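Local coordinates for small ribosomal subunit protein bS6 (Thermotoga maritima, PDB 1VMB), which probably binds 16S ribosomal RNA together with protein bS18 as a structural component of the small ribosomal subunit, at residues I20-I26 with R105-R111; K17-Y21 with R84-L90; I26-N30 with F73-D77. All blocks are in the same frame, centred on the assembly; numbering follows the deposited sequence.

Contact 1 (I20-I26 with R105-R111)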
# COMPACT_ATOMS: atom_id res chain seq x y z
N ILE A 20 4.75 11.20 5.82
CA ILE A 20 5.15 10.16 4.90
C ILE A 20 4.60 8.83 5.38
O ILE A 20 4.76 8.49 6.54
CB ILE A 20 6.74 10.08 4.80
CG1 ILE A 20 7.37 11.40 4.36
CG2 ILE A 20 7.21 8.95 3.88
CD1 ILE A 20 8.87 11.46 4.52
N TYR A 21 3.98 8.08 4.47
CA TYR A 21 3.40 6.77 4.77
C TYR A 21 3.86 5.67 3.88
O TYR A 21 4.30 5.93 2.77
CB TYR A 21 1.88 6.89 4.59
CG TYR A 21 1.28 7.84 5.59
CD1 TYR A 21 1.18 9.21 5.30
CD2 TYR A 21 0.82 7.39 6.80
CE1 TYR A 21 0.64 10.11 6.22
CE2 TYR A 21 0.29 8.28 7.72
CZ TYR A 21 0.20 9.63 7.44
OH TYR A 21 -0.32 10.52 8.39
N GLU A 22 3.86 4.45 4.42
CA GLU A 22 3.93 3.23 3.60
C GLU A 22 2.64 2.48 3.73
O GLU A 22 2.05 2.42 4.81
CB GLU A 22 5.14 2.37 3.93
CG GLU A 22 5.04 1.72 5.28
CD GLU A 22 6.12 0.72 5.57
OE1 GLU A 22 7.30 0.88 5.13
OE2 GLU A 22 5.77 -0.25 6.25
N SER A 23 2.21 1.88 2.62
CA SER A 23 1.10 0.94 2.67
C SER A 23 1.45 -0.27 1.87
O SER A 23 1.74 -0.16 0.67
CB SER A 23 -0.20 1.55 2.10
OG SER A 23 -1.31 0.72 2.41
N MET A 24 1.47 -1.43 2.54
CA MET A 24 1.80 -2.71 1.91
C MET A 24 0.49 -3.44 1.81
O MET A 24 -0.27 -3.52 2.80
CB MET A 24 2.78 -3.53 2.75
CG MET A 24 3.21 -4.86 2.09
SD MET A 24 4.14 -5.95 3.17
CE MET A 24 2.79 -6.97 3.70
N PHE A 25 0.21 -3.99 0.63
CA PHE A 25 -0.98 -4.80 0.46
C PHE A 25 -0.65 -6.08 -0.33
O PHE A 25 0.24 -6.05 -1.19
CB PHE A 25 -2.11 -4.02 -0.20
CG PHE A 25 -1.76 -3.41 -1.55
CD1 PHE A 25 -1.07 -2.20 -1.68
CD2 PHE A 25 -2.17 -4.03 -2.71
CE1 PHE A 25 -0.79 -1.71 -2.89
CE2 PHE A 25 -1.87 -3.52 -3.94
CZ PHE A 25 -1.18 -2.34 -4.04
N ILE A 26 -1.36 -7.19 -0.03
CA ILE A 26 -1.06 -8.49 -0.62
C ILE A 26 -2.32 -8.98 -1.33
O ILE A 26 -3.37 -9.06 -0.73
CB ILE A 26 -0.65 -9.50 0.50
CG1 ILE A 26 0.53 -8.94 1.29
CG2 ILE A 26 -0.36 -10.86 -0.05
CD1 ILE A 26 0.95 -9.75 2.47
N ARG A 105 -4.43 -9.13 2.77
CA ARG A 105 -3.78 -8.50 3.91
C ARG A 105 -3.29 -7.13 3.51
O ARG A 105 -2.82 -6.94 2.38
CB ARG A 105 -2.64 -9.36 4.47
CG ARG A 105 -1.77 -8.52 5.42
CD ARG A 105 -1.30 -9.10 6.64
NE ARG A 105 -0.80 -7.97 7.47
CZ ARG A 105 -1.36 -7.58 8.60
NH1 ARG A 105 -2.47 -8.18 9.03
NH2 ARG A 105 -0.82 -6.57 9.27
N TRP A 106 -3.37 -6.15 4.44
CA TRP A 106 -2.70 -4.87 4.18
C TRP A 106 -2.22 -4.30 5.50
O TRP A 106 -2.67 -4.70 6.59
CB TRP A 106 -3.64 -3.83 3.54
CG TRP A 106 -4.73 -3.33 4.41
CD1 TRP A 106 -4.72 -2.21 5.22
CD2 TRP A 106 -6.00 -3.95 4.62
NE1 TRP A 106 -5.92 -2.11 5.88
CE2 TRP A 106 -6.75 -3.13 5.46
CE3 TRP A 106 -6.64 -5.06 4.03
CZ2 TRP A 106 -8.06 -3.44 5.83
CZ3 TRP A 106 -7.90 -5.37 4.42
CH2 TRP A 106 -8.61 -4.56 5.28
N GLN A 107 -1.37 -3.32 5.39
CA GLN A 107 -0.94 -2.59 6.57
C GLN A 107 -0.44 -1.23 6.13
O GLN A 107 0.29 -1.11 5.16
CB GLN A 107 0.13 -3.39 7.27
CG GLN A 107 1.19 -3.83 6.34
CD GLN A 107 2.00 -4.94 6.87
OE1 GLN A 107 1.43 -5.92 7.33
NE2 GLN A 107 3.33 -4.83 6.76
N THR A 108 -0.77 -0.20 6.91
CA THR A 108 -0.39 1.12 6.58
C THR A 108 0.24 1.82 7.76
O THR A 108 -0.35 1.86 8.86
CB THR A 108 -1.63 1.89 6.13
OG1 THR A 108 -2.22 1.25 4.96
CG2 THR A 108 -1.24 3.32 5.74
N PHE A 109 1.41 2.39 7.55
CA PHE A 109 2.20 2.97 8.63
C PHE A 109 2.75 4.33 8.27
O PHE A 109 3.35 4.51 7.19
CB PHE A 109 3.42 2.10 9.01
CG PHE A 109 3.08 0.68 9.40
CD1 PHE A 109 2.63 0.40 10.69
CD2 PHE A 109 3.31 -0.37 8.54
CE1 PHE A 109 2.36 -0.94 11.07
CE2 PHE A 109 3.05 -1.70 8.93
CZ PHE A 109 2.53 -1.94 10.17
N ARG A 110 2.68 5.22 9.24
CA ARG A 110 3.43 6.47 9.12
C ARG A 110 4.93 6.25 9.35
O ARG A 110 5.36 5.61 10.32
CB ARG A 110 2.93 7.54 10.06
CG ARG A 110 3.56 8.90 9.79
CD ARG A 110 2.82 9.98 10.51
NE ARG A 110 3.60 11.20 10.63
CZ ARG A 110 3.33 12.16 11.49
NH1 ARG A 110 2.31 12.05 12.32
NH2 ARG A 110 4.12 13.23 11.57
N ARG A 111 5.71 6.72 8.39
CA ARG A 111 7.15 6.51 8.41
C ARG A 111 7.86 7.70 9.05
O ARG A 111 8.50 8.51 8.38
CB ARG A 111 7.66 6.25 7.01
CG ARG A 111 7.22 4.86 6.45
CD ARG A 111 7.89 3.67 7.17
NE ARG A 111 9.35 3.74 7.06
CZ ARG A 111 10.10 3.16 6.12
NH1 ARG A 111 9.59 2.32 5.22
NH2 ARG A 111 11.41 3.34 6.14
O HOH W 1 5.14 -2.84 5.85
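This is an antiparallel pairing of two neighbouring strands, first and last in chain order in the four-stranded sheet. Strand 19-27 is an inner strand, and strand 103-110 is an outermost one. The axes of the two short segments approach to 4.7 Å and run at 179°. Tyr21 with Arg110, Ser23 with Thr108 and Phe25 with Trp106 are non-hydrogen-bonded pairs. Backbone bonds join the hydrogen-bonded pairs: Glu22 N to Phe109 O and Phe109 N to Glu22 O are both 2.8 Å, Met24 N to Gln107 O is 2.9 Å, and Gln107 N to Met24 O and Ile26 N to Arg105 O are both 2.8 Å. The ladder runs on to Arg111 N, which donates to Ile20 O at 2.7 Å just before helix 112-122.

Tyr21, Ser23, Phe25, Trp106, Thr108 and Arg110 share the face that carries helices 33-51 and 91-98. There Ser23 OG and Thr108 OG1 are hydrogen-bonded at 2.8 Å, and Ser23 OG also bonds Tyr97. Phe25 CB meets Trp106 CB at 4.0 Å. The Trp106 ring stacks with Tyr97.

The other face carries Glu22, Met24, Ile26, Arg105, Gln107 and Phe109. Glu22 OE1 forms a salt bridge with Arg111 NH1 at 2.7 Å. Glu22 OE2 accepts from a water at 2.7 Å, and Gln107 NE2 donates to the same water O at 2.8 Å. Arg105 NE and NH2 each reach Gln107 OE1 at 3.0 Å. The helix-covered face thus joins hydroxyls and a ring stack, while the other mixes a polar chain from Arg111 through water to Arg105 with apolar Phe109 and Met24.

Contact 2 (K17-Y21 with R84-L90)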
# COMPACT_ATOMS: atom_id res chain seq x y z
N LYS A 17 4.39 20.36 7.68
CA LYS A 17 4.80 19.79 6.36
C LYS A 17 4.02 18.50 6.15
O LYS A 17 3.14 18.14 6.97
CB LYS A 17 6.31 19.52 6.31
N GLU A 18 4.28 17.81 5.06
CA GLU A 18 3.50 16.60 4.81
C GLU A 18 4.16 15.35 5.46
O GLU A 18 5.38 15.26 5.74
CB GLU A 18 3.05 16.40 3.36
CG GLU A 18 3.85 17.07 2.24
CD GLU A 18 5.20 16.44 2.05
OE1 GLU A 18 5.38 15.32 2.58
OE2 GLU A 18 6.09 17.05 1.38
N ARG A 19 3.29 14.42 5.72
CA ARG A 19 3.63 13.23 6.47
C ARG A 19 3.89 12.16 5.47
O ARG A 19 3.27 12.18 4.39
CB ARG A 19 2.44 12.88 7.36
CG ARG A 19 2.13 13.96 8.43
CD ARG A 19 0.92 13.61 9.30
NE ARG A 19 0.66 14.64 10.30
CZ ARG A 19 -0.35 14.60 11.18
NH1 ARG A 19 -1.19 13.58 11.18
NH2 ARG A 19 -0.48 15.56 12.08
N ILE A 20 4.75 11.20 5.82
CA ILE A 20 5.15 10.16 4.90
C ILE A 20 4.60 8.83 5.38
O ILE A 20 4.76 8.49 6.54
CB ILE A 20 6.74 10.08 4.80
CG1 ILE A 20 7.37 11.40 4.36
CG2 ILE A 20 7.21 8.95 3.88
CD1 ILE A 20 8.87 11.46 4.52
N TYR A 21 3.98 8.08 4.47
CA TYR A 21 3.40 6.77 4.77
C TYR A 21 3.86 5.67 3.88
O TYR A 21 4.30 5.93 2.77
CB TYR A 21 1.88 6.89 4.59
CG TYR A 21 1.28 7.84 5.59
CD1 TYR A 21 1.18 9.21 5.30
CD2 TYR A 21 0.82 7.39 6.80
CE1 TYR A 21 0.64 10.11 6.22
CE2 TYR A 21 0.29 8.28 7.72
CZ TYR A 21 0.20 9.63 7.44
OH TYR A 21 -0.32 10.52 8.39
N ARG A 84 2.97 10.58 0.41
CA ARG A 84 2.94 11.67 1.41
C ARG A 84 1.59 12.34 1.30
O ARG A 84 1.02 12.49 0.21
CB ARG A 84 4.10 12.67 1.25
CG ARG A 84 4.35 13.20 -0.07
CD ARG A 84 5.76 13.84 -0.27
NE ARG A 84 6.80 13.00 0.32
CZ ARG A 84 8.08 13.09 0.03
NH1 ARG A 84 8.52 13.95 -0.90
NH2 ARG A 84 8.94 12.28 0.63
N CYS A 85 1.05 12.72 2.46
CA CYS A 85 -0.17 13.45 2.48
C CYS A 85 -0.25 14.15 3.83
O CYS A 85 0.64 14.03 4.64
CB CYS A 85 -1.33 12.51 2.25
SG CYS A 85 -1.58 11.36 3.63
N ASP A 86 -1.33 14.90 4.05
CA ASP A 86 -1.52 15.66 5.29
C ASP A 86 -2.07 14.85 6.45
O ASP A 86 -2.25 15.39 7.55
CB ASP A 86 -2.40 16.88 5.03
CG ASP A 86 -3.87 16.55 4.69
OD1 ASP A 86 -4.35 15.37 4.76
OD2 ASP A 86 -4.62 17.49 4.31
N GLY A 87 -2.30 13.58 6.20
CA GLY A 87 -2.76 12.61 7.19
C GLY A 87 -4.24 12.68 7.50
O GLY A 87 -4.71 11.99 8.43
N GLN A 88 -4.98 13.48 6.74
CA GLN A 88 -6.39 13.77 7.14
C GLN A 88 -7.40 12.85 6.43
O GLN A 88 -8.56 12.74 6.87
CB GLN A 88 -6.75 15.22 6.86
CG GLN A 88 -5.94 16.24 7.65
CD GLN A 88 -5.69 15.80 9.07
OE1 GLN A 88 -6.56 15.91 9.92
NE2 GLN A 88 -4.48 15.30 9.35
N ASN A 89 -6.98 12.20 5.35
CA ASN A 89 -7.90 11.36 4.59
C ASN A 89 -7.43 9.91 4.42
O ASN A 89 -7.77 9.22 3.45
CB ASN A 89 -8.25 12.02 3.27
CG ASN A 89 -9.12 13.26 3.48
OD1 ASN A 89 -10.31 13.16 3.82
ND2 ASN A 89 -8.51 14.39 3.44
N LEU A 90 -6.68 9.41 5.40
CA LEU A 90 -6.14 8.07 5.29
C LEU A 90 -7.25 7.04 5.29
O LEU A 90 -7.08 5.94 4.79
CB LEU A 90 -5.21 7.75 6.43
CG LEU A 90 -3.93 8.57 6.50
CD1 LEU A 90 -3.25 8.29 7.85
CD2 LEU A 90 -3.09 8.14 5.32
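The end of a beta ladder and the turn that follows it make up this contact. Strand 19-27 begins here, and strand 73-85 ends beside it. Arg19 and Cys85 form an antiparallel hydrogen-bonded pair. Arg19 N donates to Cys85 O at 2.9 Å, and Cys85 N to Arg19 O at 3.0 Å. Ile20 and Arg84 form the next, non-hydrogen-bonded pair.

Beyond Cys85 the chain turns away from the sheet. Asp86 OD1 accepts from Gln88 N at 2.8 Å, which is an Asx turn. Gln88 NE2 also donates to Asp86 O at 2.9 Å. Gly87 has a positive phi of 78°. A CB on it would clash with Tyr21 OH and Arg19 NH1. The glycine thus lets the turn pass close to both side chains, with Tyr21 OH 3.4 Å from Gly87 CA.

The Tyr21 ring packs against Cys85, Gly87 and Leu90. Leu90 CD2 lies over its face, 4.1 Å from the ring centroid, in a CH-pi contact. Cys85 SG approaches obliquely, 3.6 Å from Tyr21 CE1. The ring also meets Phe83.

On the other face of the ladder, Glu18 OE1 lies 3.5 Å from Arg84 NE. This salt bridge rests on charge alone, because no N-H points at the oxygen. Arg84 has further salt bridges with Glu118 and Asp56, which link the strand end to helix 112-122 and strand 54-66.

Such a strand-to-helix connection, leading from strand 73-85 into helix 91-98, belongs to the beta-alpha-beta-beta-alpha-beta ferredoxin-like fold of the bS6 family.

Contact 3 (I26-N30 with F73-D77)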
# COMPACT_ATOMS: atom_id res chain seq x y z
N ILE A 26 -1.36 -7.19 -0.03
CA ILE A 26 -1.06 -8.49 -0.62
C ILE A 26 -2.32 -8.98 -1.33
O ILE A 26 -3.37 -9.06 -0.73
CB ILE A 26 -0.65 -9.50 0.50
CG1 ILE A 26 0.53 -8.94 1.29
CG2 ILE A 26 -0.36 -10.86 -0.05
CD1 ILE A 26 0.95 -9.75 2.47
N ILE A 27 -2.20 -9.31 -2.60
CA ILE A 27 -3.28 -9.79 -3.42
C ILE A 27 -3.21 -11.31 -3.46
O ILE A 27 -2.12 -11.96 -3.58
CB ILE A 27 -3.22 -9.16 -4.85
CG1 ILE A 27 -3.22 -7.60 -4.80
CG2 ILE A 27 -4.34 -9.71 -5.70
CD1 ILE A 27 -2.89 -6.92 -6.14
N ALA A 28 -4.40 -11.89 -3.36
CA ALA A 28 -4.57 -13.32 -3.43
C ALA A 28 -3.95 -13.89 -4.69
O ALA A 28 -4.06 -13.32 -5.81
CB ALA A 28 -6.03 -13.66 -3.38
N PRO A 29 -3.35 -15.06 -4.55
CA PRO A 29 -2.65 -15.65 -5.68
C PRO A 29 -3.52 -16.28 -6.77
O PRO A 29 -3.00 -16.64 -7.80
CB PRO A 29 -1.75 -16.69 -5.00
CG PRO A 29 -2.60 -17.17 -3.90
CD PRO A 29 -3.24 -15.91 -3.34
N ASN A 30 -4.83 -16.40 -6.54
CA ASN A 30 -5.75 -16.91 -7.55
C ASN A 30 -6.38 -15.80 -8.41
O ASN A 30 -7.24 -16.05 -9.22
CB ASN A 30 -6.82 -17.79 -6.91
CG ASN A 30 -7.66 -17.06 -5.91
OD1 ASN A 30 -7.36 -15.94 -5.48
ND2 ASN A 30 -8.72 -17.73 -5.47
N PHE A 73 -4.59 -19.03 1.97
CA PHE A 73 -3.49 -19.03 0.97
C PHE A 73 -2.13 -19.15 1.64
O PHE A 73 -1.94 -18.69 2.79
CB PHE A 73 -3.52 -17.77 0.11
CG PHE A 73 -4.82 -17.59 -0.63
CD1 PHE A 73 -5.12 -18.40 -1.72
CD2 PHE A 73 -5.76 -16.63 -0.22
CE1 PHE A 73 -6.30 -18.26 -2.41
CE2 PHE A 73 -6.95 -16.46 -0.93
CZ PHE A 73 -7.22 -17.29 -2.01
N ASN A 74 -1.18 -19.71 0.91
CA ASN A 74 0.18 -19.91 1.42
C ASN A 74 1.19 -18.91 0.81
O ASN A 74 2.35 -18.91 1.20
CB ASN A 74 0.60 -21.32 1.08
CG ASN A 74 -0.31 -22.36 1.72
OD1 ASN A 74 -0.51 -22.36 2.94
ND2 ASN A 74 -0.85 -23.24 0.91
N GLU A 75 0.73 -18.10 -0.13
CA GLU A 75 1.52 -17.07 -0.80
C GLU A 75 0.63 -15.98 -1.32
O GLU A 75 -0.56 -16.14 -1.39
CB GLU A 75 2.27 -17.66 -1.99
CG GLU A 75 1.34 -18.25 -3.04
CD GLU A 75 2.06 -18.84 -4.23
OE1 GLU A 75 3.32 -18.76 -4.29
OE2 GLU A 75 1.36 -19.41 -5.13
N GLY A 76 1.21 -14.85 -1.67
CA GLY A 76 0.41 -13.73 -2.19
C GLY A 76 1.32 -12.73 -2.86
O GLY A 76 2.55 -12.87 -2.76
N ASP A 77 0.71 -11.79 -3.60
CA ASP A 77 1.49 -10.87 -4.46
C ASP A 77 1.61 -9.56 -3.69
O ASP A 77 0.61 -8.90 -3.48
CB ASP A 77 0.78 -10.71 -5.80
CG ASP A 77 1.53 -9.86 -6.77
OD1 ASP A 77 2.53 -9.23 -6.39
OD2 ASP A 77 1.23 -9.85 -8.00
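Backbone hydrogen bonds hold the end of strand 19-27 to the early part of strand 73-85. Ile27 N donates to Asp77 O at 3.0 Å, and Asp77 N to Ile27 O at 2.8 Å. They make one antiparallel hydrogen-bonded pair. Ile26 CA adds a CA-H...O contact to Asp77 O at 3.3 Å.

Beyond this pair the segments part, and the packing becomes apolar. Pro29 CD lies over the face of the Phe73 ring, 3.8 Å from its centroid. Ala28 CB makes a second CH-pi contact, off-centre, at 4.3 Å from the same Phe73 ring centroid. Pro29 CD also comes within 3.3 Å of Glu75 O, for which no hydrogen-bonding partner is found in the model. Here the first strand of the ferredoxin-like fold gives way to the connection into helix 33-51, next to the corner at Asn74 in segment 73-77.

Gly76 packs against Ile26. Ile26 CG2 is 3.7 Å from Gly76 CA, and a CB on Gly76 would clash with it.

The buried Asp77 carboxylate forms salt bridges with Arg36 of helix 33-51 and Arg60 of strand 54-66.

How the contacts relate
From the N terminus, strand 19-27 takes part in all three contacts. Contact 2 pairs its start with the end of strand 73-85 and closes a loop of 62 residues. Contact 3 pairs its far end with the early part of that strand. Its loop of 42 residues is nested inside those of contacts 1 and 2. Contact 1 starts from the same stretch as contact 2 but reaches further, across 78 residues to strand 103-110. It shares Ile20 and Tyr21 with contact 2 and Ile26 with contact 3. Contacts 2 and 3 lie on opposite sides of the chain's centre, their centres about 28 Å apart. Contacts 2 and 3 tie strand 19-27 to strand 73-85, contact 1 to strand 103-110.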